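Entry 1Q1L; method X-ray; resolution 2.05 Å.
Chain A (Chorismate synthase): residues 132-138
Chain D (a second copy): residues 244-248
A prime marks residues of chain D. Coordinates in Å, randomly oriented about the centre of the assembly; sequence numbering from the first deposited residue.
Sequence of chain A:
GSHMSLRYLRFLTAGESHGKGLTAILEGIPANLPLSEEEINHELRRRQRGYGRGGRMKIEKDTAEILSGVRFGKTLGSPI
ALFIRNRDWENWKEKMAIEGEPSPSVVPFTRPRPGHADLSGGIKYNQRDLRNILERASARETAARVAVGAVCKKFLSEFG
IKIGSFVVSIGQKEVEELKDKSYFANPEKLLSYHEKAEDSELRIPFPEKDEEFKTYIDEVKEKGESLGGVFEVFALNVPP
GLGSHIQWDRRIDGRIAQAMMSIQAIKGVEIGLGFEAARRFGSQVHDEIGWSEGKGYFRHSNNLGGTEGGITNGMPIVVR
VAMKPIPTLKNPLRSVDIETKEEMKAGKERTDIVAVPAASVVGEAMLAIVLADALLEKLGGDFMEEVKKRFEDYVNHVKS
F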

# COMPACT_ATOMS: atom_id res chain seq x y z
N ASN A 132 -27.81 6.41 -5.51
CA ASN A 132 -26.83 5.40 -5.13
C ASN A 132 -25.46 6.05 -4.88
O ASN A 132 -24.64 5.52 -4.13
CB ASN A 132 -26.70 4.33 -6.22
CG ASN A 132 -28.03 3.68 -6.54
OD1 ASN A 132 -28.74 3.22 -5.64
ND2 ASN A 132 -28.37 3.63 -7.82
N ILE A 133 -25.23 7.19 -5.52
CA ILE A 133 -23.97 7.91 -5.37
C ILE A 133 -23.99 8.76 -4.10
O ILE A 133 -23.08 8.69 -3.28
CB ILE A 133 -23.68 8.82 -6.59
CG1 ILE A 133 -23.45 7.97 -7.84
CG2 ILE A 133 -22.47 9.71 -6.31
CD1 ILE A 133 -22.25 7.05 -7.75
N LEU A 134 -25.04 9.56 -3.95
CA LEU A 134 -25.17 10.43 -2.79
C LEU A 134 -25.33 9.62 -1.49
O LEU A 134 -24.82 10.02 -0.44
CB LEU A 134 -26.36 11.38 -2.97
CG LEU A 134 -26.40 12.60 -2.05
CD1 LEU A 134 -25.12 13.41 -2.19
CD2 LEU A 134 -27.61 13.47 -2.40
N GLU A 135 -26.03 8.49 -1.57
CA GLU A 135 -26.23 7.62 -0.41
C GLU A 135 -24.91 7.34 0.29
O GLU A 135 -24.81 7.44 1.52
CB GLU A 135 -26.86 6.29 -0.85
CG GLU A 135 -28.36 6.31 -1.09
CD GLU A 135 -29.16 6.35 0.20
OE1 GLU A 135 -28.90 5.50 1.08
OE2 GLU A 135 -30.04 7.22 0.32
N ARG A 136 -23.90 6.98 -0.49
CA ARG A 136 -22.57 6.67 0.04
C ARG A 136 -21.69 7.91 0.21
O ARG A 136 -20.84 7.96 1.11
CB ARG A 136 -21.87 5.66 -0.87
CG ARG A 136 -20.39 5.45 -0.58
CD ARG A 136 -20.17 4.99 0.85
NE ARG A 136 -18.75 4.84 1.17
CZ ARG A 136 -18.28 4.58 2.38
NH1 ARG A 136 -19.12 4.43 3.40
NH2 ARG A 136 -16.98 4.47 2.58
N ALA A 137 -21.89 8.90 -0.65
CA ALA A 137 -21.09 10.13 -0.61
C ALA A 137 -21.43 11.02 0.58
O ALA A 137 -20.54 11.61 1.20
CB ALA A 137 -21.27 10.90 -1.91
N SER A 138 -22.72 11.13 0.87
CA SER A 138 -23.20 11.98 1.96
C SER A 138 -22.31 12.00 3.20
O SER A 138 -21.67 11.00 3.54
CB SER A 138 -24.62 11.57 2.36
OG SER A 138 -25.55 11.95 1.36
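Chain D 244-248: SHIQW

The most distinctive feature of this contact is a single backbone carbonyl of chain D gripped by one arginine: Ile246′ O accepts a hydrogen bond from Arg136 NH2 at 2.7 Å and a weak one from Arg136 NE at 3.1 Å. The oxygen lies at the edge of the guanidinium, near its plane, where the N-H groups point. Arg136 suits this place because its CA-to-CB bond points toward chain D and its long side chain can span the 6.8 Å between Arg136 CA and Ile246′ CA.

Chain D has no regular helix or strand from Ser244′ to Gln247′. It lies against the last turn of a chain A helix, and the CA pairing is reversed at two positions: His245′ lies nearest Ala137 (CA to CA 5.8 Å), and Ile246′ has its CA nearest that of Arg136, but turns its side chain away and offers its carbonyl. A local bond, Ile246′ N to Ser244′ OG at 3.2 Å, braces the bend.

His245′ provides the flat surface. Ala137 CB comes within 3.4 Å of His245′ CD2, its small methyl allowing the close approach, while Ile133 CG2 sits over one ring face, 4.3 Å from the His245′ centroid in a CH-pi contact. The imidazole also offers polarity: one water donates to Asn132 O at 2.7 Å and hydrogen-bonds His245′ NE2 at 3.1 Å, linking ring and helix backbone.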

# COMPACT_ATOMS: atom_id res chain seq x y z
N SER D 244 -12.35 9.10 -6.43
CA SER D 244 -13.61 8.47 -6.04
C SER D 244 -14.07 8.90 -4.66
O SER D 244 -13.25 9.26 -3.81
CB SER D 244 -13.49 6.95 -6.07
OG SER D 244 -14.69 6.33 -5.65
N HIS D 245 -15.37 8.85 -4.44
CA HIS D 245 -15.96 9.22 -3.15
C HIS D 245 -16.15 8.00 -2.24
O HIS D 245 -16.47 8.16 -1.06
CB HIS D 245 -17.34 9.84 -3.38
CG HIS D 245 -18.37 8.86 -3.85
ND1 HIS D 245 -18.27 8.21 -5.06
CD2 HIS D 245 -19.49 8.39 -3.26
CE1 HIS D 245 -19.29 7.38 -5.20
NE2 HIS D 245 -20.04 7.47 -4.12
N ILE D 246 -15.96 6.80 -2.76
CA ILE D 246 -16.19 5.61 -1.96
C ILE D 246 -15.33 5.42 -0.71
O ILE D 246 -15.75 4.74 0.23
CB ILE D 246 -16.10 4.32 -2.82
CG1 ILE D 246 -14.66 4.06 -3.26
CG2 ILE D 246 -17.01 4.47 -4.04
CD1 ILE D 246 -14.47 2.68 -3.87
N GLN D 247 -14.14 6.02 -0.68
CA GLN D 247 -13.26 5.90 0.48
C GLN D 247 -12.42 7.18 0.60
O GLN D 247 -11.90 7.68 -0.40
CB GLN D 247 -12.35 4.67 0.30
CG GLN D 247 -11.80 4.06 1.58
CD GLN D 247 -12.88 3.45 2.47
OE1 GLN D 247 -13.80 2.80 2.00
NE2 GLN D 247 -12.76 3.67 3.78
N TRP D 248 -12.30 7.71 1.82
CA TRP D 248 -11.57 8.96 2.06
C TRP D 248 -10.24 9.10 1.32
O TRP D 248 -9.93 10.16 0.79
CB TRP D 248 -11.33 9.15 3.57
CG TRP D 248 -10.23 8.29 4.12
CD1 TRP D 248 -10.31 6.95 4.42
CD2 TRP D 248 -8.87 8.67 4.35
NE1 TRP D 248 -9.08 6.48 4.81
CE2 TRP D 248 -8.17 7.51 4.77
CE3 TRP D 248 -8.16 9.88 4.22
CZ2 TRP D 248 -6.81 7.52 5.08
CZ3 TRP D 248 -6.80 9.89 4.53
CH2 TRP D 248 -6.14 8.71 4.95
O HOH W 1 -21.95 5.09 -4.35